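Cas13d (uncultured Ruminococcus sp, PDB 6IV9) binds a CRISPR RNA as its guide and, through two HEPN domains, governs both maturation of that RNA and cleavage of target RNA. Local coordinates at residues Ile63-Asn68 / Ser142-Asp147; Phe164-His169 / Val540-Glu545; Ile170-Asn175 / Asp526-Phe531. The protein carries 2 engineered substitutions. All blocks are in the same frame, centred on the assembly; numbering follows the deposited sequence.

Interaction 1 (Ile63-Asn68 / Ser142-Asp147). With nucleotides of chain B.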
# COMPACT_ATOMS: atom_id res chain seq x y z
N ILE A 63 20.48 18.10 -9.33
CA ILE A 63 21.89 18.42 -9.65
C ILE A 63 22.69 17.16 -9.31
O ILE A 63 22.85 16.86 -8.16
CB ILE A 63 22.41 19.62 -8.86
CG1 ILE A 63 21.52 20.85 -9.05
CG2 ILE A 63 23.84 19.90 -9.25
CD1 ILE A 63 21.99 22.05 -8.32
N LEU A 64 23.11 16.43 -10.33
CA LEU A 64 23.91 15.20 -10.13
C LEU A 64 25.37 15.61 -9.98
O LEU A 64 25.80 16.49 -10.70
CB LEU A 64 23.68 14.27 -11.32
CG LEU A 64 22.22 13.88 -11.49
CD1 LEU A 64 21.99 13.15 -12.79
CD2 LEU A 64 21.73 13.05 -10.32
N VAL A 65 26.06 14.99 -9.04
CA VAL A 65 27.46 15.39 -8.77
C VAL A 65 28.41 14.23 -9.00
O VAL A 65 28.14 13.13 -8.58
CB VAL A 65 27.65 15.96 -7.35
CG1 VAL A 65 29.07 16.44 -7.14
CG2 VAL A 65 26.66 17.06 -7.01
N SER A 66 29.46 14.52 -9.74
CA SER A 66 30.61 13.61 -9.94
C SER A 66 31.84 14.30 -9.33
O SER A 66 31.73 15.43 -8.83
CB SER A 66 30.83 13.28 -11.36
OG SER A 66 31.60 14.29 -11.96
N GLU A 67 32.98 13.64 -9.36
CA GLU A 67 34.14 14.31 -8.73
C GLU A 67 34.44 15.60 -9.50
O GLU A 67 34.61 16.61 -8.87
CB GLU A 67 35.32 13.35 -8.64
CG GLU A 67 36.51 13.93 -7.90
CD GLU A 67 36.27 14.15 -6.42
OE1 GLU A 67 35.10 14.08 -6.01
OE2 GLU A 67 37.23 14.40 -5.69
N ASN A 68 34.43 15.59 -10.82
CA ASN A 68 34.87 16.82 -11.51
C ASN A 68 33.72 17.64 -12.09
O ASN A 68 33.94 18.80 -12.37
CB ASN A 68 35.96 16.48 -12.53
CG ASN A 68 37.18 15.85 -11.88
OD1 ASN A 68 37.49 14.70 -12.11
ND2 ASN A 68 37.87 16.61 -11.05
N SER A 142 35.42 16.08 -0.05
CA SER A 142 34.87 15.71 -1.37
C SER A 142 33.74 16.61 -1.84
O SER A 142 32.88 16.92 -1.07
CB SER A 142 34.41 14.29 -1.38
OG SER A 142 33.89 13.95 -2.64
N PRO A 143 33.65 16.90 -3.15
CA PRO A 143 32.51 17.59 -3.72
C PRO A 143 31.29 16.68 -3.58
O PRO A 143 30.21 17.16 -3.51
CB PRO A 143 32.79 17.70 -5.22
CG PRO A 143 34.24 17.35 -5.38
CD PRO A 143 34.62 16.55 -4.16
N VAL A 144 31.53 15.37 -3.55
CA VAL A 144 30.43 14.37 -3.54
C VAL A 144 29.94 14.10 -2.12
O VAL A 144 30.67 13.59 -1.33
CB VAL A 144 30.83 13.07 -4.25
CG1 VAL A 144 29.74 12.03 -4.19
CG2 VAL A 144 31.25 13.31 -5.68
N ARG A 145 28.67 14.38 -1.90
CA ARG A 145 27.98 14.15 -0.61
C ARG A 145 27.96 12.65 -0.30
O ARG A 145 27.88 11.88 -1.20
CB ARG A 145 26.54 14.64 -0.80
CG ARG A 145 25.64 14.60 0.41
CD ARG A 145 24.34 15.29 0.08
NE ARG A 145 23.22 14.64 0.73
CZ ARG A 145 21.96 14.98 0.57
NH1 ARG A 145 21.62 16.05 -0.13
NH2 ARG A 145 21.03 14.25 1.13
N GLY A 146 28.11 12.29 0.97
CA GLY A 146 27.99 10.89 1.40
C GLY A 146 26.60 10.65 1.97
O GLY A 146 25.89 11.60 2.18
N ASP A 147 26.19 9.40 2.18
CA ASP A 147 24.86 9.16 2.80
C ASP A 147 24.97 9.35 4.32
O ASP A 147 26.04 9.22 4.84
CB ASP A 147 24.25 7.83 2.36
CG ASP A 147 25.04 6.65 2.86
OD1 ASP A 147 26.25 6.78 2.99
OD2 ASP A 147 24.42 5.62 3.12
P C B 24 16.74 10.58 -0.89
OP1 C B 24 16.27 9.25 -0.46
OP2 C B 24 16.44 11.81 -0.22
O5' C B 24 18.34 10.51 -0.88
C5' C B 24 19.01 9.24 -0.94
C4' C B 24 20.50 9.44 -0.95
O4' C B 24 20.92 10.03 -2.21
C3' C B 24 21.02 10.39 0.09
O3' C B 24 21.13 9.70 1.30
C2' C B 24 22.37 10.77 -0.50
O2' C B 24 23.34 9.77 -0.28
C1' C B 24 22.01 10.92 -1.97
N1 C B 24 21.61 12.28 -2.40
C2 C B 24 22.61 13.16 -2.85
O2 C B 24 23.79 12.78 -2.82
N3 C B 24 22.27 14.41 -3.25
C4 C B 24 20.97 14.76 -3.30
N4 C B 24 20.66 15.97 -3.78
C5 C B 24 19.93 13.88 -2.88
C6 C B 24 20.29 12.66 -2.43
P U B 25 20.91 10.47 2.65
OP1 U B 25 21.53 11.82 2.60
OP2 U B 25 21.19 9.54 3.74
O5' U B 25 19.39 10.85 2.65
C5' U B 25 18.42 9.86 3.06
C4' U B 25 17.98 10.13 4.48
O4' U B 25 17.63 11.51 4.56
C3' U B 25 16.66 9.44 4.86
O3' U B 25 16.84 8.16 5.38
C2' U B 25 16.08 10.34 5.93
O2' U B 25 16.54 9.93 7.20
C1' U B 25 16.73 11.69 5.64
N1 U B 25 15.78 12.73 5.27
C2 U B 25 15.04 13.25 6.31
O2 U B 25 15.07 12.79 7.42
N3 U B 25 14.21 14.27 5.97
C4 U B 25 14.09 14.87 4.73
O4 U B 25 13.31 15.80 4.59
C5 U B 25 14.87 14.26 3.71
C6 U B 25 15.66 13.23 4.00
P G B 22 15.79 21.60 -3.85
OP1 G B 22 16.32 21.55 -5.21
OP2 G B 22 14.33 21.66 -3.56
O5' G B 22 16.34 20.43 -2.90
C5' G B 22 17.69 19.99 -3.10
C4' G B 22 18.08 18.88 -2.15
O4' G B 22 18.03 19.36 -0.79
C3' G B 22 17.14 17.69 -2.15
O3' G B 22 17.60 16.81 -3.18
C2' G B 22 17.42 17.06 -0.80
O2' G B 22 18.57 16.24 -0.85
C1' G B 22 17.72 18.29 0.07
N9 G B 22 16.66 18.74 0.98
C8 G B 22 15.64 19.61 0.71
N7 G B 22 14.86 19.82 1.74
C5 G B 22 15.44 19.07 2.76
C6 G B 22 15.01 18.87 4.09
O6 G B 22 14.10 19.45 4.70
N1 G B 22 15.81 17.95 4.76
C2 G B 22 16.91 17.32 4.21
N2 G B 22 17.57 16.48 5.00
N3 G B 22 17.28 17.45 2.95
C4 G B 22 16.51 18.36 2.29
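Val65 and Val144 bring their CA atoms to 6.1 Å where strand 60-65, outermost in a four-stranded antiparallel sheet, gives way to a loop, and Glu67 and Pro143 form the next close pair. No hydrogen bond links the two segments, so side-chain packing joins the sheet edge to the loop 142-147. That loop starts with an ST turn, in which Ser142 OG accepts from Val144 N at 2.9 Å. Because OG stands anti to the backbone N, beside the carbonyl carbon, it faces the amide two residues on.

Within the packing, Val65 CG1 lies 4.1 Å from Val144 CG2, the two side chains running past one another in opposite senses, and CG1 also meets the carbonyl oxygen of Pro143. The chain of Glu67 bends at chi2 (67°) and crosses the proline at about a right angle, with OE1 3.1 Å from Pro143 CD. This carboxylate is poorly ordered, and its approach to Asp165 OD2, a like charge, is correspondingly uncertain. The carbonyl oxygen of Pro143 accepts from Arg137, a residue of a magnesium site.

Beyond Val144 the loop turns to the guide RNA. Arg145 leads away from the strand, its chain bent at chi3, and its flat guanidinium meets three nucleotides of chain B. The cytosine of C24 covers one face, with N3 3.5 Å above the guanidinium plane. Two nearly straight bonds at the in-plane edge fix the rotation of the group: NH1 donates to O2' of G22 at 3.1 Å (161°), and NH2 to OP1 of U25 at 2.9 Å (172°).

Interaction 2 (Phe164-His169 / Val540-Glu545). With nucleotides of chain B.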
# COMPACT_ATOMS: atom_id res chain seq x y z
N PHE A 164 32.07 4.50 -6.43
CA PHE A 164 32.05 5.54 -7.48
C PHE A 164 32.23 6.90 -6.85
O PHE A 164 31.73 7.12 -5.77
CB PHE A 164 30.72 5.52 -8.22
CG PHE A 164 30.52 4.29 -9.06
CD1 PHE A 164 30.97 4.25 -10.37
CD2 PHE A 164 29.95 3.16 -8.53
CE1 PHE A 164 30.81 3.12 -11.13
CE2 PHE A 164 29.79 2.02 -9.30
CZ PHE A 164 30.22 2.01 -10.60
N ASP A 165 32.86 7.81 -7.59
CA ASP A 165 33.04 9.20 -7.14
C ASP A 165 31.93 10.07 -7.71
O ASP A 165 32.20 11.05 -8.35
CB ASP A 165 34.42 9.73 -7.50
CG ASP A 165 35.04 10.30 -6.25
OD1 ASP A 165 36.07 9.73 -5.80
OD2 ASP A 165 34.44 11.23 -5.69
N ASP A 166 30.70 9.66 -7.47
CA ASP A 166 29.49 10.36 -7.92
C ASP A 166 28.37 10.05 -6.92
O ASP A 166 28.51 9.15 -6.13
CB ASP A 166 29.13 10.02 -9.36
CG ASP A 166 28.62 8.61 -9.58
OD1 ASP A 166 27.73 8.21 -8.87
OD2 ASP A 166 29.12 7.96 -10.47
N ASN A 167 27.32 10.83 -6.99
CA ASN A 167 26.18 10.65 -6.06
C ASN A 167 24.99 10.06 -6.82
O ASN A 167 23.91 10.16 -6.32
CB ASN A 167 25.83 11.97 -5.39
CG ASN A 167 25.12 12.91 -6.32
OD1 ASN A 167 25.23 12.79 -7.52
ND2 ASN A 167 24.38 13.84 -5.77
N ILE A 168 25.21 9.59 -8.04
CA ILE A 168 24.12 9.04 -8.89
C ILE A 168 23.79 7.60 -8.53
O ILE A 168 22.63 7.28 -8.44
CB ILE A 168 24.46 9.19 -10.37
CG1 ILE A 168 25.09 10.55 -10.69
CG2 ILE A 168 23.25 8.92 -11.23
CD1 ILE A 168 25.43 10.75 -12.13
N HIS A 169 24.80 6.76 -8.37
CA HIS A 169 24.55 5.32 -8.09
C HIS A 169 23.79 5.14 -6.77
O HIS A 169 22.91 4.33 -6.73
CB HIS A 169 25.86 4.54 -8.09
CG HIS A 169 26.59 4.56 -9.39
ND1 HIS A 169 27.30 5.65 -9.81
CD2 HIS A 169 26.72 3.64 -10.35
CE1 HIS A 169 27.83 5.39 -10.96
NE2 HIS A 169 27.50 4.18 -11.31
N VAL A 540 26.93 12.07 -19.44
CA VAL A 540 27.42 11.57 -18.13
C VAL A 540 28.35 10.38 -18.34
O VAL A 540 29.43 10.41 -17.81
CB VAL A 540 26.24 11.21 -17.21
CG1 VAL A 540 26.72 10.67 -15.89
CG2 VAL A 540 25.35 12.41 -17.00
N ASP A 541 27.86 9.36 -19.03
CA ASP A 541 28.69 8.20 -19.44
C ASP A 541 29.49 7.61 -18.28
O ASP A 541 30.71 7.60 -18.37
CB ASP A 541 29.62 8.60 -20.59
CG ASP A 541 30.29 7.42 -21.25
OD1 ASP A 541 29.64 6.39 -21.40
OD2 ASP A 541 31.46 7.56 -21.60
N VAL A 542 28.83 7.20 -17.21
CA VAL A 542 29.57 6.54 -16.09
C VAL A 542 29.18 5.07 -16.10
O VAL A 542 28.10 4.76 -16.53
CB VAL A 542 29.28 7.18 -14.72
CG1 VAL A 542 29.78 8.60 -14.64
CG2 VAL A 542 27.81 7.10 -14.37
N GLU A 543 30.08 4.21 -15.66
CA GLU A 543 29.83 2.75 -15.62
C GLU A 543 28.70 2.48 -14.63
O GLU A 543 28.70 3.07 -13.58
CB GLU A 543 31.10 2.06 -15.13
CG GLU A 543 31.03 0.55 -15.14
CD GLU A 543 32.18 -0.10 -14.38
OE1 GLU A 543 33.29 0.50 -14.37
OE2 GLU A 543 31.96 -1.17 -13.80
N CYS A 544 27.75 1.65 -15.02
CA CYS A 544 26.65 1.28 -14.10
C CYS A 544 26.21 -0.14 -14.41
O CYS A 544 25.06 -0.33 -14.72
CB CYS A 544 25.48 2.25 -14.20
SG CYS A 544 24.94 2.54 -15.89
N GLU A 545 27.13 -1.09 -14.33
CA GLU A 545 26.78 -2.50 -14.59
C GLU A 545 26.30 -3.09 -13.27
O GLU A 545 27.07 -3.20 -12.36
CB GLU A 545 27.99 -3.24 -15.14
CG GLU A 545 27.71 -4.70 -15.40
CD GLU A 545 28.77 -5.43 -16.21
OE1 GLU A 545 28.43 -5.97 -17.27
OE2 GLU A 545 29.93 -5.45 -15.78
P C B 24 16.74 10.58 -0.89
OP1 C B 24 16.27 9.25 -0.46
OP2 C B 24 16.44 11.81 -0.22
O5' C B 24 18.34 10.51 -0.88
C5' C B 24 19.01 9.24 -0.94
C4' C B 24 20.50 9.44 -0.95
O4' C B 24 20.92 10.03 -2.21
C3' C B 24 21.02 10.39 0.09
O3' C B 24 21.13 9.70 1.30
C2' C B 24 22.37 10.77 -0.50
O2' C B 24 23.34 9.77 -0.28
C1' C B 24 22.01 10.92 -1.97
N1 C B 24 21.61 12.28 -2.40
C2 C B 24 22.61 13.16 -2.85
O2 C B 24 23.79 12.78 -2.82
N3 C B 24 22.27 14.41 -3.25
C4 C B 24 20.97 14.76 -3.30
N4 C B 24 20.66 15.97 -3.78
C5 C B 24 19.93 13.88 -2.88
C6 C B 24 20.29 12.66 -2.43
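An Asx turn that starts at Asp166 leads into helix 168-197 and sets His169 against the loop 540-545, where the imidazole meets Glu543. His169 NE2 donates to the carbonyl oxygen of Glu543 at 2.8 Å (165°), and the acceptor lies near the ring plane. At another point on the ring's rim, ND1 donates, almost in the ring plane, to the syn lone pair of Asp166 OD1, also at 2.8 Å. The same oxygen takes the amide of Ile168 on its anti side, 3.0 Å from N, so two sound bonds grip it. Held at both nitrogens, the imidazole has little freedom to turn, and the adjacent carboxylate would probably stabilise a positive charge on it.

The ring lies over Phe164, with His169 NE2 3.4 Å above the phenyl plane and over its centre. Val542 CG2 approaches His169 CE1 at 3.8 Å. Ile168 CD1 and Val540 CG1 meet tip to tip.

Met535 of helix 511-535 packs on Ile168, His169, Val542 and Cys544, and Phe160 of helix 152-160 meets His169 edge-to-face. On the RNA side, Asn167 gives a weak bond to O2 of C24 of chain B and accepts from Val65 N of strand 60-65.

Interaction 3 (Ile170-Asn175 / Asp526-Phe531). With nucleotides of chain B.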
# COMPACT_ATOMS: atom_id res chain seq x y z
N ILE A 170 24.17 5.89 -5.75
CA ILE A 170 23.54 5.78 -4.41
C ILE A 170 22.05 6.14 -4.49
O ILE A 170 21.28 5.57 -3.76
CB ILE A 170 24.32 6.56 -3.34
CG1 ILE A 170 23.93 6.13 -1.93
CG2 ILE A 170 24.24 8.06 -3.53
CD1 ILE A 170 24.01 4.65 -1.74
N GLN A 171 21.70 7.12 -5.31
CA GLN A 171 20.29 7.53 -5.45
C GLN A 171 19.48 6.38 -6.08
O GLN A 171 18.38 6.13 -5.65
CB GLN A 171 20.19 8.85 -6.19
CG GLN A 171 20.83 10.01 -5.44
CD GLN A 171 20.61 11.32 -6.15
OE1 GLN A 171 19.49 11.76 -6.34
NE2 GLN A 171 21.69 11.93 -6.57
N LEU A 172 20.05 5.72 -7.08
CA LEU A 172 19.36 4.56 -7.69
C LEU A 172 19.21 3.48 -6.61
O LEU A 172 18.13 2.96 -6.46
CB LEU A 172 20.21 4.05 -8.85
CG LEU A 172 19.66 2.86 -9.62
CD1 LEU A 172 20.33 2.75 -10.98
CD2 LEU A 172 19.85 1.58 -8.83
N ILE A 173 20.27 3.23 -5.85
CA ILE A 173 20.28 2.17 -4.80
C ILE A 173 19.22 2.45 -3.72
O ILE A 173 18.52 1.53 -3.39
CB ILE A 173 21.67 2.02 -4.18
CG1 ILE A 173 22.66 1.43 -5.17
CG2 ILE A 173 21.58 1.21 -2.91
CD1 ILE A 173 24.09 1.55 -4.75
N TYR A 174 19.05 3.70 -3.29
CA TYR A 174 18.04 4.03 -2.25
C TYR A 174 16.65 3.67 -2.78
O TYR A 174 15.80 3.34 -1.99
CB TYR A 174 18.19 5.44 -1.67
CG TYR A 174 19.06 5.48 -0.45
CD1 TYR A 174 20.41 5.25 -0.56
CD2 TYR A 174 18.55 5.64 0.82
CE1 TYR A 174 21.24 5.24 0.54
CE2 TYR A 174 19.36 5.63 1.95
CZ TYR A 174 20.72 5.42 1.80
OH TYR A 174 21.57 5.38 2.87
N ASN A 175 16.44 3.82 -4.08
CA ASN A 175 15.14 3.43 -4.69
C ASN A 175 14.94 1.92 -4.54
O ASN A 175 13.83 1.51 -4.29
CB ASN A 175 15.01 3.96 -6.11
CG ASN A 175 14.52 5.39 -6.10
OD1 ASN A 175 13.36 5.64 -5.91
ND2 ASN A 175 15.42 6.33 -6.28
N ASP A 526 10.34 3.48 -11.76
CA ASP A 526 10.40 4.65 -12.68
C ASP A 526 11.67 5.45 -12.37
O ASP A 526 12.33 5.86 -13.29
CB ASP A 526 9.15 5.50 -12.50
CG ASP A 526 8.77 6.34 -13.70
OD1 ASP A 526 9.39 6.21 -14.73
OD2 ASP A 526 7.83 7.11 -13.58
N ASN A 527 11.97 5.65 -11.10
CA ASN A 527 13.18 6.39 -10.70
C ASN A 527 14.44 5.62 -11.12
O ASN A 527 15.35 6.23 -11.65
CB ASN A 527 13.22 6.63 -9.19
CG ASN A 527 12.26 7.71 -8.77
OD1 ASN A 527 11.93 8.58 -9.55
ND2 ASN A 527 11.80 7.66 -7.54
N ILE A 528 14.44 4.32 -10.89
CA ILE A 528 15.62 3.48 -11.23
C ILE A 528 15.84 3.55 -12.74
O ILE A 528 16.95 3.72 -13.15
CB ILE A 528 15.41 2.05 -10.73
CG1 ILE A 528 15.37 1.98 -9.20
CG2 ILE A 528 16.46 1.13 -11.32
CD1 ILE A 528 14.77 0.73 -8.65
N LYS A 529 14.78 3.44 -13.52
CA LYS A 529 14.95 3.50 -14.99
C LYS A 529 15.55 4.86 -15.40
O LYS A 529 16.39 4.87 -16.25
CB LYS A 529 13.66 3.11 -15.71
CG LYS A 529 12.61 4.19 -15.83
CD LYS A 529 12.42 4.65 -17.24
CE LYS A 529 11.35 5.70 -17.36
NZ LYS A 529 11.54 6.82 -16.42
N GLU A 530 15.10 5.94 -14.77
CA GLU A 530 15.62 7.29 -15.08
C GLU A 530 17.09 7.42 -14.68
O GLU A 530 17.83 7.98 -15.43
CB GLU A 530 14.73 8.37 -14.48
CG GLU A 530 14.66 9.63 -15.31
CD GLU A 530 14.26 9.46 -16.77
OE1 GLU A 530 13.50 8.56 -17.08
OE2 GLU A 530 14.72 10.27 -17.57
N PHE A 531 17.48 6.92 -13.52
CA PHE A 531 18.90 7.01 -13.10
C PHE A 531 19.79 6.23 -14.07
O PHE A 531 20.85 6.72 -14.41
CB PHE A 531 19.08 6.59 -11.64
CG PHE A 531 18.71 7.66 -10.66
CD1 PHE A 531 19.35 8.88 -10.66
CD2 PHE A 531 17.67 7.47 -9.77
CE1 PHE A 531 18.98 9.88 -9.78
CE2 PHE A 531 17.31 8.47 -8.89
CZ PHE A 531 17.97 9.67 -8.89
P U B 23 16.66 16.20 -4.26
OP1 U B 23 17.48 16.11 -5.48
OP2 U B 23 15.34 16.79 -4.27
O5' U B 23 16.52 14.68 -3.75
C5' U B 23 15.50 14.26 -2.82
C4' U B 23 15.26 12.76 -3.01
O4' U B 23 14.62 12.60 -4.30
C3' U B 23 16.55 11.93 -3.09
O3' U B 23 16.38 10.70 -2.43
C2' U B 23 16.73 11.70 -4.57
O2' U B 23 17.55 10.58 -4.90
C1' U B 23 15.28 11.61 -5.06
N1 U B 23 15.19 11.95 -6.48
C2 U B 23 14.83 10.96 -7.38
O2 U B 23 14.56 9.84 -7.04
N3 U B 23 14.84 11.34 -8.70
C4 U B 23 15.18 12.56 -9.20
O4 U B 23 15.17 12.73 -10.42
C5 U B 23 15.52 13.54 -8.22
C6 U B 23 15.50 13.21 -6.92
P C B 24 16.74 10.58 -0.89
OP1 C B 24 16.27 9.25 -0.46
OP2 C B 24 16.44 11.81 -0.22
O5' C B 24 18.34 10.51 -0.88
C5' C B 24 19.01 9.24 -0.94
C4' C B 24 20.50 9.44 -0.95
O4' C B 24 20.92 10.03 -2.21
C3' C B 24 21.02 10.39 0.09
O3' C B 24 21.13 9.70 1.30
C2' C B 24 22.37 10.77 -0.50
O2' C B 24 23.34 9.77 -0.28
C1' C B 24 22.01 10.92 -1.97
N1 C B 24 21.61 12.28 -2.40
C2 C B 24 22.61 13.16 -2.85
O2 C B 24 23.79 12.78 -2.82
N3 C B 24 22.27 14.41 -3.25
C4 C B 24 20.97 14.76 -3.30
N4 C B 24 20.66 15.97 -3.78
C5 C B 24 19.93 13.88 -2.88
C6 C B 24 20.29 12.66 -2.43
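Gln171 OE1 accepts from O2' of U23 of chain B at 2.7 Å, while CB of the same residue covers the ring of Phe531 across an antiparallel helix pair. The local axes of helices 168-197 and 511-535 come within 8.9 Å and run at 160° to each other. Evidence for a CH-pi contact is the distance of 4.0 Å from Gln171 CB to the Phe531 ring centroid, over the face.

Asn175 uses both ends of its amide: OD1 reaches across to the other helix, and ND2 turns back to its own. OD1 accepts from Asn527 ND2 at 3.0 Å (160°), with the donor 36° out of the carbonyl plane, and ND2 donates at 3.0 Å to the backbone oxygen of Gln171, one turn earlier. An alanine here would probably leave Asn527 ND2 without its acceptor and open a gap beside the edge of the Phe531 ring, which ND2 now touches. Asn175 CB rests on Ile528 CG1, and Leu172 crosses Ile528 at about a right angle.

C5' of C24 of chain B sits over one face of Tyr174, and Phe531 CZ comes within 3.6 Å of N3 of U23 of chain B.

Interaction 1 closes before interactions 2 and 3 open, and the segments of interaction 3 fall between those of interaction 2. The centres of interactions 1 and 2 are about 11 Å apart, those of 2 and 3 about 12 Å, and those of 1 and 3 about 16 Å, all on the same side of the chain's centre. Helix 168-197 belongs to both 2 and 3, and Ile168 packs on Phe531 between them. Leu64 and Asp147 reach Gln171 and Tyr174, joining strand 60-65 and the loop after strand 129-132 to that helix. C24 of chain B is met by 142-147, 164-169 and 170-175, consistent with these lining part of the guide-RNA site, their partner segments packed against them.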